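Local coordinates for DBF2 kinase activator protein MOB1 (Saccharomyces cerevisiae, PDB 2HJN), which activates the DBF2 protein kinase of the mitotic exit network, binding it so that the upstream kinase CDC15 can phosphorylate it in late anaphase, at residues A[75-89]-A[204-217]. Sequence-based numbering, arbitrary orientation.
Sequences ENEWLAVHCVDFYNQ and SFRHFCLFAQEFEL
An aromatic cluster built from W78, H82, F86, H207, F208, F211 and F215 joins two nearly antiparallel helices of the Mob1/phocein fold, their axes 10.9 Å apart at an angle of 153°. F211 is the knob, seated in a hole formed by W78, L79, H82 and F86. With CG anti to the backbone N (chi1 -164°), its ring reaches across to H82 and forms an offset stack, F211 CE1 lying 3.4 Å from H82 CG, while H82 CB sits over the same phenyl face. F86 presents its edge to the faces of both F211 and H207; its CE1 comes 3.5 Å from H207 ND1. In turn F86 receives on its own face the edge of F208, whose CD1 is 3.8 Å from F86 CG. An alanine in place of F211 would probably open a gap between the helices and deprive the H82 imidazole of its stacking partner. Near the start of helix 75-97, L79 CD2 stands 3.7 Å above the centroid of the F215 ring, a CH-pi contact only 6° off the normal, and W78 CD1 meets F215 CZ rim to rim. At the other end, Q89 OE1 and S204 OG are 2.8 Å apart, and the serine hydroxyl also hydrogen-bonds Y181. A Schellman motif with E216 at C-prime ends helix 198-214 and turns L217 back toward L79. W78 NE1 and H207 NE2 donate hydrogen bonds to the backbone carbonyls of V67 and A66, respectively, while helix 165-187 flanks the pair, with I173 against C83 and L174 against L217.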
loop_
_atom_site.group_PDB
_atom_site.type_symbol
_atom_site.label_atom_id
_atom_site.label_comp_id
_atom_site.label_asym_id
_atom_site.label_seq_id
_atom_site.Cartn_x
_atom_site.Cartn_y
_atom_site.Cartn_z
ATOM N N GLU A 75 21.928 19.844 7.843
ATOM C CA GLU A 75 20.575 20.222 7.429
ATOM C C GLU A 75 20.171 19.711 6.032
ATOM O O GLU A 75 19.067 19.164 5.864
ATOM C CB GLU A 75 20.382 21.750 7.520
ATOM C CG GLU A 75 19.032 22.241 7.010
ATOM C CD GLU A 75 18.706 23.688 7.380
ATOM O OE1 GLU A 75 17.744 23.924 8.139
ATOM O OE2 GLU A 75 19.369 24.607 6.881
ATOM N N ASN A 76 21.050 19.929 5.043
ATOM C CA ASN A 76 20.924 19.338 3.683
ATOM C C ASN A 76 20.744 17.827 3.685
ATOM O O ASN A 76 19.908 17.301 2.928
ATOM C CB ASN A 76 22.148 19.670 2.828
ATOM C CG ASN A 76 22.181 21.117 2.396
ATOM O OD1 ASN A 76 21.201 21.860 2.554
ATOM N ND2 ASN A 76 23.328 21.541 1.850
ATOM N N GLU A 77 21.544 17.119 4.503
ATOM C CA GLU A 77 21.410 15.677 4.585
ATOM C C GLU A 77 20.067 15.234 5.163
ATOM O O GLU A 77 19.416 14.332 4.619
ATOM C CB GLU A 77 22.549 15.033 5.359
ATOM C CG GLU A 77 23.383 14.162 4.486
ATOM C CD GLU A 77 24.574 13.588 5.205
ATOM O OE1 GLU A 77 24.400 12.607 5.986
ATOM O OE2 GLU A 77 25.686 14.132 4.970
ATOM N N TRP A 78 19.703 15.866 6.277
ATOM C CA TRP A 78 18.436 15.667 6.959
ATOM C C TRP A 78 17.262 15.921 5.985
ATOM O O TRP A 78 16.356 15.086 5.852
ATOM C CB TRP A 78 18.391 16.611 8.172
ATOM C CG TRP A 78 17.198 16.473 9.077
ATOM C CD1 TRP A 78 16.190 17.369 9.234
ATOM C CD2 TRP A 78 16.904 15.371 9.944
ATOM N NE1 TRP A 78 15.290 16.904 10.162
ATOM C CE2 TRP A 78 15.701 15.683 10.615
ATOM C CE3 TRP A 78 17.547 14.162 10.225
ATOM C CZ2 TRP A 78 15.114 14.824 11.542
ATOM C CZ3 TRP A 78 16.973 13.301 11.159
ATOM C CH2 TRP A 78 15.765 13.632 11.795
ATOM N N LEU A 79 17.294 17.042 5.275
ATOM C CA LEU A 79 16.240 17.331 4.289
ATOM C C LEU A 79 16.237 16.364 3.066
ATOM O O LEU A 79 15.158 15.915 2.646
ATOM C CB LEU A 79 16.258 18.793 3.871
ATOM C CG LEU A 79 16.183 19.895 4.954
ATOM C CD1 LEU A 79 15.624 21.201 4.398
ATOM C CD2 LEU A 79 15.495 19.507 6.234
ATOM N N ALA A 80 17.429 15.994 2.567
ATOM C CA ALA A 80 17.571 14.971 1.515
ATOM C C ALA A 80 17.007 13.589 1.945
ATOM O O ALA A 80 16.256 12.958 1.197
ATOM C CB ALA A 80 19.041 14.853 1.054
ATOM N N VAL A 81 17.392 13.115 3.123
ATOM C CA VAL A 81 16.827 11.873 3.697
ATOM C C VAL A 81 15.306 11.892 3.730
ATOM O O VAL A 81 14.677 10.963 3.229
ATOM C CB VAL A 81 17.378 11.520 5.111
ATOM C CG1 VAL A 81 16.566 10.354 5.774
ATOM C CG2 VAL A 81 18.845 11.117 4.996
ATOM N N HIS A 82 14.717 12.939 4.305
ATOM C CA HIS A 82 13.273 13.005 4.402
ATOM C C HIS A 82 12.530 13.232 3.101
ATOM O O HIS A 82 11.399 12.797 2.988
ATOM C CB HIS A 82 12.830 14.003 5.462
ATOM C CG HIS A 82 13.226 13.571 6.835
ATOM N ND1 HIS A 82 12.400 12.824 7.647
ATOM C CD2 HIS A 82 14.403 13.681 7.487
ATOM C CE1 HIS A 82 13.040 12.526 8.761
ATOM N NE2 HIS A 82 14.256 13.039 8.694
ATOM N N CYS A 83 13.138 13.946 2.147
ATOM C CA CYS A 83 12.514 14.136 0.840
ATOM C C CYS A 83 12.356 12.782 0.097
ATOM O O CYS A 83 11.301 12.498 -0.437
ATOM C CB CYS A 83 13.317 15.176 0.029
ATOM S SG CYS A 83 12.530 15.760 -1.482
ATOM N N VAL A 84 13.386 11.931 0.093
ATOM C CA VAL A 84 13.254 10.573 -0.500
ATOM C C VAL A 84 12.239 9.711 0.282
ATOM O O VAL A 84 11.430 9.008 -0.327
ATOM C CB VAL A 84 14.596 9.829 -0.622
ATOM C CG1 VAL A 84 14.397 8.388 -1.055
ATOM C CG2 VAL A 84 15.572 10.562 -1.583
ATOM N N ASP A 85 12.274 9.782 1.615
ATOM C CA ASP A 85 11.252 9.095 2.432
ATOM C C ASP A 85 9.819 9.566 2.124
ATOM O O ASP A 85 8.911 8.743 2.108
ATOM C CB ASP A 85 11.487 9.308 3.926
ATOM C CG ASP A 85 12.763 8.602 4.452
ATOM O OD1 ASP A 85 13.316 7.681 3.757
ATOM O OD2 ASP A 85 13.189 8.978 5.585
ATOM N N PHE A 86 9.593 10.859 1.908
ATOM C CA PHE A 86 8.219 11.320 1.606
ATOM C C PHE A 86 7.708 10.856 0.240
ATOM O O PHE A 86 6.529 10.491 0.053
ATOM C CB PHE A 86 8.115 12.840 1.708
ATOM C CG PHE A 86 8.215 13.355 3.130
ATOM C CD1 PHE A 86 7.670 12.640 4.176
ATOM C CD2 PHE A 86 8.865 14.551 3.400
ATOM C CE1 PHE A 86 7.779 13.106 5.508
ATOM C CE2 PHE A 86 8.970 15.038 4.728
ATOM C CZ PHE A 86 8.446 14.313 5.778
ATOM N N TYR A 87 8.635 10.836 -0.699
ATOM C CA TYR A 87 8.365 10.310 -2.053
ATOM C C TYR A 87 7.922 8.837 -1.914
ATOM O O TYR A 87 6.961 8.374 -2.542
ATOM C CB TYR A 87 9.631 10.394 -2.933
ATOM C CG TYR A 87 9.516 9.475 -4.142
ATOM C CD1 TYR A 87 9.028 9.979 -5.348
ATOM C CD2 TYR A 87 9.831 8.101 -4.069
ATOM C CE1 TYR A 87 8.894 9.177 -6.472
ATOM C CE2 TYR A 87 9.659 7.273 -5.193
ATOM C CZ TYR A 87 9.179 7.839 -6.387
ATOM O OH TYR A 87 8.940 7.120 -7.523
ATOM N N ASN A 88 8.630 8.093 -1.078
ATOM C CA ASN A 88 8.324 6.671 -0.949
ATOM C C ASN A 88 6.953 6.393 -0.275
ATOM O O ASN A 88 6.250 5.458 -0.665
ATOM C CB ASN A 88 9.498 5.898 -0.224
ATOM C CG ASN A 88 10.662 5.497 -1.149
ATOM O OD1 ASN A 88 10.513 5.339 -2.350
ATOM N ND2 ASN A 88 11.839 5.246 -0.537
ATOM N N GLN A 89 6.569 7.196 0.722
ATOM C CA GLN A 89 5.214 7.100 1.312
ATOM C C GLN A 89 4.120 7.423 0.268
ATOM O O GLN A 89 3.055 6.753 0.211
ATOM C CB GLN A 89 5.112 8.024 2.567
ATOM C CG GLN A 89 6.082 7.565 3.710
ATOM C CD GLN A 89 6.135 8.511 4.877
ATOM O OE1 GLN A 89 5.164 9.223 5.142
ATOM N NE2 GLN A 89 7.282 8.529 5.608
ATOM N N SER A 204 1.178 10.120 7.415
ATOM C CA SER A 204 2.154 10.612 6.370
ATOM C C SER A 204 1.999 12.090 6.068
ATOM O O SER A 204 2.958 12.858 6.062
ATOM C CB SER A 204 1.941 9.794 5.070
ATOM O OG SER A 204 2.797 10.180 3.960
ATOM N N PHE A 205 0.757 12.484 5.771
ATOM C CA PHE A 205 0.468 13.874 5.442
ATOM C C PHE A 205 0.791 14.850 6.610
ATOM O O PHE A 205 1.319 15.956 6.370
ATOM C CB PHE A 205 -1.002 13.965 5.033
ATOM C CG PHE A 205 -1.457 15.350 4.626
ATOM C CD1 PHE A 205 -1.079 15.882 3.408
ATOM C CD2 PHE A 205 -2.297 16.095 5.461
ATOM C CE1 PHE A 205 -1.491 17.164 3.017
ATOM C CE2 PHE A 205 -2.750 17.397 5.096
ATOM C CZ PHE A 205 -2.347 17.929 3.885
ATOM N N ARG A 206 0.429 14.446 7.831
ATOM C CA ARG A 206 0.725 15.214 9.025
ATOM C C ARG A 206 2.248 15.419 9.159
ATOM O O ARG A 206 2.695 16.524 9.433
ATOM C CB ARG A 206 0.180 14.488 10.284
ATOM C CG ARG A 206 0.649 15.084 11.676
ATOM C CD ARG A 206 0.052 14.323 12.931
ATOM N NE ARG A 206 0.781 13.084 13.284
ATOM C CZ ARG A 206 0.219 11.866 13.384
ATOM N NH1 ARG A 206 -1.089 11.708 13.142
ATOM N NH2 ARG A 206 0.953 10.802 13.723
ATOM N N HIS A 207 3.021 14.342 9.021
ATOM C CA HIS A 207 4.490 14.388 9.130
ATOM C C HIS A 207 5.095 15.246 7.985
ATOM O O HIS A 207 6.051 16.030 8.210
ATOM C CB HIS A 207 5.046 12.946 9.207
ATOM C CG HIS A 207 6.539 12.866 9.411
ATOM N ND1 HIS A 207 7.334 11.949 8.749
ATOM C CD2 HIS A 207 7.383 13.597 10.182
ATOM C CE1 HIS A 207 8.594 12.109 9.111
ATOM N NE2 HIS A 207 8.654 13.107 9.974
ATOM N N PHE A 208 4.513 15.140 6.780
ATOM C CA PHE A 208 4.933 15.955 5.612
ATOM C C PHE A 208 4.772 17.460 5.936
ATOM O O PHE A 208 5.699 18.240 5.752
ATOM C CB PHE A 208 4.102 15.539 4.372
ATOM C CG PHE A 208 4.477 16.249 3.080
ATOM C CD1 PHE A 208 5.322 15.638 2.155
ATOM C CD2 PHE A 208 3.928 17.497 2.758
ATOM C CE1 PHE A 208 5.671 16.285 0.906
ATOM C CE2 PHE A 208 4.237 18.155 1.532
ATOM C CZ PHE A 208 5.104 17.537 0.590
ATOM N N CYS A 209 3.594 17.835 6.461
ATOM C CA CYS A 209 3.251 19.216 6.782
ATOM C C CYS A 209 4.024 19.778 7.975
ATOM O O CYS A 209 4.377 20.943 7.953
ATOM C CB CYS A 209 1.742 19.376 7.017
ATOM S SG CYS A 209 0.741 19.107 5.506
ATOM N N LEU A 210 4.238 18.987 9.021
ATOM C CA LEU A 210 5.063 19.429 10.148
ATOM C C LEU A 210 6.519 19.665 9.758
ATOM O O LEU A 210 7.145 20.640 10.206
ATOM C CB LEU A 210 4.991 18.430 11.316
ATOM C CG LEU A 210 3.641 18.382 12.011
ATOM C CD1 LEU A 210 3.553 17.120 12.895
ATOM C CD2 LEU A 210 3.470 19.681 12.828
ATOM N N PHE A 211 7.036 18.784 8.896
ATOM C CA PHE A 211 8.420 18.860 8.413
ATOM C C PHE A 211 8.633 20.138 7.586
ATOM O O PHE A 211 9.575 20.903 7.836
ATOM C CB PHE A 211 8.787 17.590 7.639
ATOM C CG PHE A 211 10.255 17.415 7.436
ATOM C CD1 PHE A 211 11.004 16.660 8.329
ATOM C CD2 PHE A 211 10.886 17.989 6.348
ATOM C CE1 PHE A 211 12.349 16.514 8.174
ATOM C CE2 PHE A 211 12.257 17.844 6.184
ATOM C CZ PHE A 211 12.978 17.103 7.101
ATOM N N ALA A 212 7.721 20.410 6.650
ATOM C CA ALA A 212 7.721 21.649 5.905
ATOM C C ALA A 212 7.617 22.915 6.772
ATOM O O ALA A 212 8.239 23.933 6.451
ATOM C CB ALA A 212 6.617 21.635 4.869
ATOM N N GLN A 213 6.815 22.877 7.834
ATOM C CA GLN A 213 6.678 24.022 8.761
ATOM C C GLN A 213 8.021 24.304 9.523
ATOM O O GLN A 213 8.503 25.433 9.536
ATOM C CB GLN A 213 5.495 23.769 9.714
ATOM C CG GLN A 213 5.232 24.845 10.791
ATOM C CD GLN A 213 4.308 24.351 11.908
ATOM O OE1 GLN A 213 3.248 24.929 12.133
ATOM N NE2 GLN A 213 4.708 23.279 12.611
ATOM N N GLU A 214 8.612 23.269 10.117
ATOM C CA GLU A 214 9.872 23.357 10.868
ATOM C C GLU A 214 11.000 24.073 10.109
ATOM O O GLU A 214 11.852 24.733 10.729
ATOM C CB GLU A 214 10.350 21.962 11.264
ATOM C CG GLU A 214 11.711 21.923 12.000
ATOM C CD GLU A 214 11.705 22.667 13.352
ATOM O OE1 GLU A 214 10.676 22.633 14.042
ATOM O OE2 GLU A 214 12.743 23.258 13.725
ATOM N N PHE A 215 11.007 23.919 8.783
ATOM C CA PHE A 215 12.066 24.482 7.946
ATOM C C PHE A 215 11.604 25.563 6.989
ATOM O O PHE A 215 12.369 25.988 6.121
ATOM C CB PHE A 215 12.783 23.348 7.198
ATOM C CG PHE A 215 13.425 22.371 8.111
ATOM C CD1 PHE A 215 14.659 22.658 8.703
ATOM C CD2 PHE A 215 12.776 21.177 8.439
ATOM C CE1 PHE A 215 15.246 21.753 9.543
ATOM C CE2 PHE A 215 13.361 20.279 9.303
ATOM C CZ PHE A 215 14.608 20.566 9.864
ATOM N N GLU A 216 10.356 25.999 7.151
ATOM C CA GLU A 216 9.672 26.950 6.257
ATOM C C GLU A 216 9.715 26.645 4.750
ATOM O O GLU A 216 9.794 27.547 3.928
ATOM C CB GLU A 216 9.941 28.462 6.557
ATOM C CG GLU A 216 10.856 28.873 7.681
ATOM C CD GLU A 216 11.189 30.400 7.629
ATOM O OE1 GLU A 216 10.318 31.235 7.992
ATOM O OE2 GLU A 216 12.319 30.757 7.198
ATOM N N LEU A 217 9.614 25.365 4.400
ATOM C CA LEU A 217 9.663 24.920 3.017
ATOM C C LEU A 217 8.339 25.210 2.280
ATOM O O LEU A 217 8.323 25.525 1.082
ATOM C CB LEU A 217 10.024 23.413 2.972
ATOM C CG LEU A 217 11.284 23.019 3.781
ATOM C CD1 LEU A 217 11.455 21.512 3.982
ATOM C CD2 LEU A 217 12.524 23.614 3.206
#